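Local structure of acyl-coenzyme A oxidase 3 (Yarrowia lipolytica, 5YS9) at residues V486-N491 with A513-A518; I522-D527 with F601-F606. The protein oxidizes acyl-CoA substrates to (2E)-enoyl-CoA with molecular oxygen, using FAD and releasing hydrogen peroxide, in peroxisomal fatty acid beta-oxidation. One frame throughout, in Å; residues are numbered along the deposited sequence.

Interaction 1 of 2, residues V486-N491 with A513-A518; sequences VGYLAN and AWEKVA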
ATOM      1  N   VAL A 486      -4.742 -31.571   0.385  1.00 49.69           N
ATOM      2  CA  VAL A 486      -3.304 -31.796   0.277  1.00 44.69           C
ATOM      3  C   VAL A 486      -2.983 -33.190  -0.238  1.00 44.23           C
ATOM      4  O   VAL A 486      -1.891 -33.693   0.031  1.00 45.71           O
ATOM      5  CB  VAL A 486      -2.617 -31.555   1.650  1.00 46.68           C
ATOM      6  CG1 VAL A 486      -2.740 -30.094   2.070  1.00 45.87           C
ATOM      7  CG2 VAL A 486      -3.187 -32.460   2.741  1.00 45.78           C
ATOM      8  N   GLY A 487      -3.931 -33.815  -0.953  1.00 49.25           N
ATOM      9  CA  GLY A 487      -3.757 -35.152  -1.586  1.00 46.59           C
ATOM     10  C   GLY A 487      -2.565 -35.287  -2.526  1.00 47.29           C
ATOM     11  O   GLY A 487      -1.958 -36.361  -2.622  1.00 48.68           O
ATOM     12  N   TYR A 488      -2.208 -34.192  -3.205  1.00 44.60           N
ATOM     13  CA  TYR A 488      -1.039 -34.162  -4.110  1.00 42.70           C
ATOM     14  C   TYR A 488       0.310 -34.539  -3.403  1.00 41.36           C
ATOM     15  O   TYR A 488       1.297 -34.890  -4.056  1.00 44.00           O
ATOM     16  CB  TYR A 488      -0.963 -32.773  -4.840  1.00 41.46           C
ATOM     17  CG  TYR A 488      -0.569 -31.648  -3.926  1.00 38.26           C
ATOM     18  CD1 TYR A 488       0.772 -31.376  -3.683  1.00 34.49           C
ATOM     19  CD2 TYR A 488      -1.547 -30.874  -3.247  1.00 39.75           C
ATOM     20  CE1 TYR A 488       1.161 -30.383  -2.795  1.00 36.96           C
ATOM     21  CE2 TYR A 488      -1.171 -29.856  -2.355  1.00 38.24           C
ATOM     22  CZ  TYR A 488       0.190 -29.613  -2.128  1.00 37.96           C
ATOM     23  OH  TYR A 488       0.600 -28.621  -1.262  1.00 33.90           O
ATOM     24  N   LEU A 489       0.355 -34.427  -2.075  1.00 45.11           N
ATOM     25  CA  LEU A 489       1.503 -34.885  -1.248  1.00 44.38           C
ATOM     26  C   LEU A 489       1.756 -36.424  -1.283  1.00 47.90           C
ATOM     27  O   LEU A 489       2.853 -36.889  -0.912  1.00 43.30           O
ATOM     28  CB  LEU A 489       1.299 -34.429   0.202  1.00 46.12           C
ATOM     29  CG  LEU A 489       2.058 -33.235   0.790  1.00 49.53           C
ATOM     30  CD1 LEU A 489       2.429 -32.176  -0.239  1.00 54.01           C
ATOM     31  CD2 LEU A 489       1.268 -32.632   1.939  1.00 44.14           C
ATOM     32  N   ALA A 490       0.717 -37.178  -1.684  1.00 49.56           N
ATOM     33  CA  ALA A 490       0.752 -38.628  -1.898  1.00 45.00           C
ATOM     34  C   ALA A 490       1.135 -39.002  -3.318  1.00 44.77           C
ATOM     35  O   ALA A 490       1.433 -40.153  -3.590  1.00 46.66           O
ATOM     36  CB  ALA A 490      -0.614 -39.220  -1.581  1.00 42.83           C
ATOM     37  N   ASN A 491       1.126 -38.037  -4.224  1.00 45.95           N
ATOM     38  CA  ASN A 491       1.411 -38.299  -5.613  1.00 48.77           C
ATOM     39  C   ASN A 491       2.920 -38.337  -5.930  1.00 48.75           C
ATOM     40  O   ASN A 491       3.582 -37.297  -6.100  1.00 49.60           O
ATOM     41  CB  ASN A 491       0.704 -37.247  -6.460  1.00 55.55           C
ATOM     42  CG  ASN A 491       0.664 -37.606  -7.922  1.00 53.15           C
ATOM     43  OD1 ASN A 491       1.348 -38.537  -8.375  1.00 60.48           O
ATOM     44  ND2 ASN A 491      -0.135 -36.868  -8.669  1.00 47.76           N
ATOM     45  N   ALA A 513       2.511 -28.794 -12.650  1.00 42.40           N
ATOM     46  CA  ALA A 513       3.675 -27.980 -12.322  1.00 46.29           C
ATOM     47  C   ALA A 513       3.552 -27.245 -10.954  1.00 42.94           C
ATOM     48  O   ALA A 513       4.535 -27.107 -10.252  1.00 38.14           O
ATOM     49  CB  ALA A 513       3.943 -26.991 -13.453  1.00 47.24           C
ATOM     50  N   TRP A 514       2.345 -26.791 -10.598  1.00 39.59           N
ATOM     51  CA  TRP A 514       2.080 -26.225  -9.254  1.00 38.34           C
ATOM     52  C   TRP A 514       2.043 -27.295  -8.147  1.00 37.89           C
ATOM     53  O   TRP A 514       2.434 -27.026  -6.990  1.00 35.38           O
ATOM     54  CB  TRP A 514       0.798 -25.346  -9.243  1.00 37.67           C
ATOM     55  CG  TRP A 514       1.100 -24.030  -9.805  1.00 38.99           C
ATOM     56  CD1 TRP A 514       0.770 -23.562 -11.045  1.00 38.92           C
ATOM     57  CD2 TRP A 514       1.900 -23.016  -9.185  1.00 38.66           C
ATOM     58  NE1 TRP A 514       1.318 -22.303 -11.228  1.00 39.63           N
ATOM     59  CE2 TRP A 514       2.012 -21.946 -10.105  1.00 37.29           C
ATOM     60  CE3 TRP A 514       2.547 -22.910  -7.936  1.00 38.04           C
ATOM     61  CZ2 TRP A 514       2.726 -20.767  -9.811  1.00 37.63           C
ATOM     62  CZ3 TRP A 514       3.238 -21.740  -7.632  1.00 35.74           C
ATOM     63  CH2 TRP A 514       3.338 -20.682  -8.580  1.00 36.55           C
ATOM     64  N   GLU A 515       1.561 -28.491  -8.491  1.00 35.43           N
ATOM     65  CA  GLU A 515       1.647 -29.639  -7.586  1.00 36.60           C
ATOM     66  C   GLU A 515       3.095 -30.014  -7.349  1.00 36.63           C
ATOM     67  O   GLU A 515       3.481 -30.300  -6.198  1.00 39.17           O
ATOM     68  CB  GLU A 515       0.806 -30.833  -8.090  1.00 37.06           C
ATOM     69  CG  GLU A 515      -0.702 -30.556  -8.095  1.00 36.46           C
ATOM     70  CD  GLU A 515      -1.551 -31.755  -8.529  1.00 42.39           C
ATOM     71  OE1 GLU A 515      -1.001 -32.767  -9.033  1.00 49.69           O
ATOM     72  OE2 GLU A 515      -2.791 -31.707  -8.357  1.00 42.60           O
ATOM     73  N   LYS A 516       3.926 -29.954  -8.391  1.00 37.65           N
ATOM     74  CA  LYS A 516       5.308 -30.289  -8.183  1.00 41.35           C
ATOM     75  C   LYS A 516       6.004 -29.354  -7.192  1.00 39.24           C
ATOM     76  O   LYS A 516       6.635 -29.795  -6.268  1.00 38.40           O
ATOM     77  CB  LYS A 516       6.129 -30.309  -9.479  1.00 47.10           C
ATOM     78  CG  LYS A 516       7.359 -31.210  -9.296  1.00 46.99           C
ATOM     79  CD  LYS A 516       8.538 -30.861 -10.158  1.00 46.97           C
ATOM     80  CE  LYS A 516       9.766 -31.688  -9.794  1.00 47.81           C
ATOM     81  NZ  LYS A 516       9.782 -33.043 -10.402  1.00 46.43           N
ATOM     82  N   VAL A 517       5.939 -28.061  -7.434  1.00 40.88           N
ATOM     83  CA  VAL A 517       6.696 -27.116  -6.621  1.00 40.14           C
ATOM     84  C   VAL A 517       6.152 -27.038  -5.164  1.00 39.72           C
ATOM     85  O   VAL A 517       6.936 -26.879  -4.248  1.00 39.64           O
ATOM     86  CB  VAL A 517       6.816 -25.718  -7.308  1.00 41.33           C
ATOM     87  CG1 VAL A 517       7.513 -25.865  -8.665  1.00 40.89           C
ATOM     88  CG2 VAL A 517       5.456 -25.033  -7.468  1.00 40.38           C
ATOM     89  N   ALA A 518       4.836 -27.188  -4.970  1.00 35.05           N
ATOM     90  CA  ALA A 518       4.237 -27.275  -3.633  1.00 37.71           C
ATOM     91  C   ALA A 518       4.736 -28.487  -2.895  1.00 37.70           C
ATOM     92  O   ALA A 518       5.264 -28.378  -1.788  1.00 39.22           O
ATOM     93  CB  ALA A 518       2.715 -27.338  -3.722  1.00 40.86           C
TER
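A 3-10 turn in the long linker between helices 458-477 and 507-534 packs against the second of these helices, and Y488 with E515 and A518 makes most of the contact. The backbones come closest at Y488 and E515, whose CA atoms are 6.3 Å apart. The carbonyl O of E515 and the methyl CB of A518 approach the Y488 ring obliquely. Its CE1 reaches CB of A518 at 3.5 Å, and its CD1 lies 3.8 Å from O of E515. With chi1 at 71°, CG of Y488 sits between its own backbone N and carbonyl carbon, and the ring runs along the helix from E515 to A518. Before the ring, CB of Y488 rests beside the extended chain of E515, 3.9 Å from CD. This is contact with the aliphatic part and the carboxyl carbon, not a polar bond. N491 ND2 comes only to 4.2 Å from E515 OE1, with no hydrogen bond. The phenol OH of Y488 hydrogen-bonds to ND1 of H557 on helix 547-573, so the side chain spans from the linker to a second helix. I522, one turn beyond A518, also touches the Y488 side chain. A phenylalanine here would lack the hydroxyl and would probably leave H557 ND1 without this partner. No hydrogen bond crosses between the two segments. The backbone bonds run within each: A490 N to G487 O in the turn, and A518 N to W514 O in the helix. This is plain packing of an interhelical linker on the C-terminal helical domain of an acyl-CoA oxidase.

Interaction 2 of 2, residues I522-D527 with F601-F606; sequences IQRATD and FLREGF
R524 and R603 reach toward each other and overlap their guanidinium groups, with the two planes 35° apart. NE of R603 lies over one face of the R524 group, offset toward its rim, and is 3.1 Å from R524 NH2. In turn, CZ of R524 sits above one face of the R603 group, again toward the rim. NH1 of R603 is 3.4 Å from NE of R524. All of these nitrogens are donors, so no hydrogen bond joins the arginines. R603 gets there with CG anti to its backbone N (chi1 -172°) and bends at chi2 and chi3. The E604 side chain runs alongside R524, pointing the other way, its carboxylate plane turned 34° from the guanidinium. The three charges cluster as a possible salt-bridge network. The modelled approach of E604 OE2 to R524 NH1 is too short to trust, and the link from R603 to E604 is long and by charge alone. These side chains lie between helix 507-534 and the end of helix 598-604, where G605, with positive phi, closes the helix in a Schellman motif. R603 NH1 has a firmer partner, a salt bridge to D613 of the second subunit. That carboxylate probably eases the like charge of the two arginines.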
ATOM      1  N   ILE A 522       7.333 -28.672   0.418  1.00 38.81           N
ATOM      2  CA  ILE A 522       6.827 -29.317   1.645  1.00 41.59           C
ATOM      3  C   ILE A 522       7.590 -30.601   2.036  1.00 42.95           C
ATOM      4  O   ILE A 522       7.908 -30.804   3.218  1.00 39.17           O
ATOM      5  CB  ILE A 522       5.322 -29.647   1.517  1.00 43.43           C
ATOM      6  CG1 ILE A 522       4.534 -28.352   1.434  1.00 41.14           C
ATOM      7  CG2 ILE A 522       4.826 -30.523   2.693  1.00 43.26           C
ATOM      8  CD1 ILE A 522       3.115 -28.510   0.943  1.00 42.97           C
ATOM      9  N   GLN A 523       7.858 -31.476   1.068  1.00 43.53           N
ATOM     10  CA  GLN A 523       8.664 -32.682   1.370  1.00 43.50           C
ATOM     11  C   GLN A 523      10.069 -32.308   1.886  1.00 45.12           C
ATOM     12  O   GLN A 523      10.546 -32.920   2.860  1.00 50.21           O
ATOM     13  CB  GLN A 523       8.779 -33.627   0.169  1.00 41.62           C
ATOM     14  CG  GLN A 523       7.457 -34.164  -0.423  1.00 42.03           C
ATOM     15  CD  GLN A 523       6.696 -35.135   0.450  1.00 37.98           C
ATOM     16  OE1 GLN A 523       7.215 -35.615   1.443  1.00 40.72           O
ATOM     17  NE2 GLN A 523       5.449 -35.428   0.076  1.00 36.39           N
ATOM     18  N   ARG A 524      10.718 -31.308   1.284  1.00 43.84           N
ATOM     19  CA  ARG A 524      12.098 -30.948   1.714  1.00 49.39           C
ATOM     20  C   ARG A 524      12.072 -30.320   3.108  1.00 46.06           C
ATOM     21  O   ARG A 524      12.884 -30.667   3.978  1.00 45.61           O
ATOM     22  CB  ARG A 524      12.826 -30.052   0.691  1.00 50.19           C
ATOM     23  CG  ARG A 524      13.541 -30.876  -0.400  1.00 57.10           C
ATOM     24  CD  ARG A 524      13.996 -30.084  -1.632  1.00 63.01           C
ATOM     25  NE  ARG A 524      13.806 -28.643  -1.436  1.00 66.02           N
ATOM     26  CZ  ARG A 524      12.907 -27.867  -2.056  1.00 62.74           C
ATOM     27  NH1 ARG A 524      12.108 -28.322  -3.014  1.00 62.11           N
ATOM     28  NH2 ARG A 524      12.833 -26.587  -1.715  1.00 62.58           N
ATOM     29  N   ALA A 525      11.096 -29.450   3.326  1.00 40.69           N
ATOM     30  CA  ALA A 525      10.878 -28.851   4.650  1.00 43.38           C
ATOM     31  C   ALA A 525      10.547 -29.909   5.703  1.00 39.03           C
ATOM     32  O   ALA A 525      11.016 -29.820   6.819  1.00 39.98           O
ATOM     33  CB  ALA A 525       9.780 -27.780   4.608  1.00 41.05           C
ATOM     34  N   THR A 526       9.728 -30.886   5.351  1.00 37.32           N
ATOM     35  CA  THR A 526       9.434 -31.973   6.266  1.00 38.98           C
ATOM     36  C   THR A 526      10.696 -32.819   6.541  1.00 41.80           C
ATOM     37  O   THR A 526      10.947 -33.147   7.699  1.00 37.11           O
ATOM     38  CB  THR A 526       8.302 -32.840   5.751  1.00 37.54           C
ATOM     39  OG1 THR A 526       7.175 -32.013   5.447  1.00 33.99           O
ATOM     40  CG2 THR A 526       7.897 -33.869   6.813  1.00 43.12           C
ATOM     41  N   ASP A 527      11.492 -33.118   5.500  1.00 43.52           N
ATOM     42  CA  ASP A 527      12.798 -33.817   5.677  1.00 45.96           C
ATOM     43  C   ASP A 527      13.710 -33.097   6.678  1.00 51.87           C
ATOM     44  O   ASP A 527      14.301 -33.760   7.555  1.00 52.89           O
ATOM     45  CB  ASP A 527      13.599 -33.968   4.358  1.00 41.74           C
ATOM     46  CG  ASP A 527      12.962 -34.947   3.376  1.00 43.89           C
ATOM     47  OD1 ASP A 527      12.097 -35.747   3.771  1.00 45.32           O
ATOM     48  OD2 ASP A 527      13.298 -34.887   2.177  1.00 44.48           O
ATOM     49  N   PHE A 601      10.270 -23.249 -10.103  1.00 47.06           N
ATOM     50  CA  PHE A 601      10.248 -24.183 -11.221  1.00 49.28           C
ATOM     51  C   PHE A 601      11.603 -24.646 -11.735  1.00 49.87           C
ATOM     52  O   PHE A 601      11.759 -25.784 -12.129  1.00 47.06           O
ATOM     53  CB  PHE A 601       9.330 -23.665 -12.311  1.00 49.35           C
ATOM     54  CG  PHE A 601       7.967 -23.339 -11.806  1.00 45.92           C
ATOM     55  CD1 PHE A 601       7.708 -22.119 -11.229  1.00 46.44           C
ATOM     56  CD2 PHE A 601       6.969 -24.272 -11.852  1.00 42.31           C
ATOM     57  CE1 PHE A 601       6.461 -21.822 -10.742  1.00 46.40           C
ATOM     58  CE2 PHE A 601       5.718 -23.984 -11.364  1.00 46.58           C
ATOM     59  CZ  PHE A 601       5.465 -22.760 -10.808  1.00 46.42           C
ATOM     60  N   LEU A 602      12.564 -23.738 -11.746  1.00 52.56           N
ATOM     61  CA  LEU A 602      13.950 -24.075 -12.062  1.00 54.30           C
ATOM     62  C   LEU A 602      14.558 -25.024 -11.016  1.00 54.69           C
ATOM     63  O   LEU A 602      15.119 -26.060 -11.337  1.00 55.48           O
ATOM     64  CB  LEU A 602      14.805 -22.801 -12.189  1.00 57.22           C
ATOM     65  CG  LEU A 602      15.214 -22.322 -13.610  1.00 63.10           C
ATOM     66  CD1 LEU A 602      14.279 -22.768 -14.731  1.00 57.59           C
ATOM     67  CD2 LEU A 602      15.441 -20.797 -13.648  1.00 59.75           C
ATOM     68  N   ARG A 603      14.422 -24.662  -9.761  1.00 56.96           N
ATOM     69  CA  ARG A 603      15.011 -25.417  -8.683  1.00 57.63           C
ATOM     70  C   ARG A 603      14.491 -26.860  -8.569  1.00 58.07           C
ATOM     71  O   ARG A 603      15.272 -27.741  -8.242  1.00 55.77           O
ATOM     72  CB  ARG A 603      14.782 -24.656  -7.389  1.00 61.18           C
ATOM     73  CG  ARG A 603      15.489 -25.208  -6.182  1.00 66.11           C
ATOM     74  CD  ARG A 603      14.574 -26.052  -5.310  1.00 67.65           C
ATOM     75  NE  ARG A 603      14.931 -25.837  -3.912  1.00 64.77           N
ATOM     76  CZ  ARG A 603      15.869 -26.497  -3.239  1.00 62.18           C
ATOM     77  NH1 ARG A 603      16.069 -26.190  -1.964  1.00 73.18           N
ATOM     78  NH2 ARG A 603      16.581 -27.470  -3.796  1.00 61.30           N
ATOM     79  N   GLU A 604      13.198 -27.098  -8.821  1.00 55.67           N
ATOM     80  CA  GLU A 604      12.656 -28.463  -8.807  1.00 57.39           C
ATOM     81  C   GLU A 604      12.940 -29.211 -10.093  1.00 54.81           C
ATOM     82  O   GLU A 604      12.743 -30.407 -10.150  1.00 60.06           O
ATOM     83  CB  GLU A 604      11.139 -28.484  -8.559  1.00 58.24           C
ATOM     84  CG  GLU A 604      10.701 -27.896  -7.236  1.00 57.76           C
ATOM     85  CD  GLU A 604      11.198 -28.672  -6.038  1.00 58.06           C
ATOM     86  OE1 GLU A 604      10.821 -29.844  -5.858  1.00 60.91           O
ATOM     87  OE2 GLU A 604      11.971 -28.097  -5.261  1.00 62.79           O
ATOM     88  N   GLY A 605      13.332 -28.506 -11.140  1.00 54.90           N
ATOM     89  CA  GLY A 605      13.744 -29.145 -12.382  1.00 51.81           C
ATOM     90  C   GLY A 605      12.594 -29.470 -13.305  1.00 51.92           C
ATOM     91  O   GLY A 605      12.782 -30.202 -14.263  1.00 51.92           O
ATOM     92  N   PHE A 606      11.414 -28.903 -13.048  1.00 50.23           N
ATOM     93  CA  PHE A 606      10.283 -29.035 -13.959  1.00 46.13           C
ATOM     94  C   PHE A 606      10.491 -28.277 -15.288  1.00 44.20           C
ATOM     95  O   PHE A 606      10.064 -28.734 -16.351  1.00 38.15           O
ATOM     96  CB  PHE A 606       9.016 -28.525 -13.300  1.00 47.67           C
ATOM     97  CG  PHE A 606       7.748 -28.952 -13.999  1.00 50.51           C
ATOM     98  CD1 PHE A 606       7.200 -30.205 -13.773  1.00 47.81           C
ATOM     99  CD2 PHE A 606       7.108 -28.106 -14.895  1.00 47.90           C
ATOM    100  CE1 PHE A 606       6.036 -30.589 -14.400  1.00 46.82           C
ATOM    101  CE2 PHE A 606       5.945 -28.494 -15.536  1.00 45.06           C
ATOM    102  CZ  PHE A 606       5.405 -29.731 -15.293  1.00 45.33           C
TER

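Both contacts use helix 507-534, one after the other along it, and their centres are about 10 Å apart. Interaction 1 is partly buried and joins the helix to the preceding linker. Interaction 2 is a surface contact and joins the helix to helix 598-604. The chemistry follows the place. Interaction 1 rests on Y488 against the A518 methyl and the E515 chain, with no hydrogen bond across. Interaction 2 is charged throughout and extends to the other subunit. They also touch directly: K516 CE packs 3.3 Å from E604 O, and A513 CB meets the F606 ring at CE2. W514 and F601 add an edge-to-face pair between the same two helices.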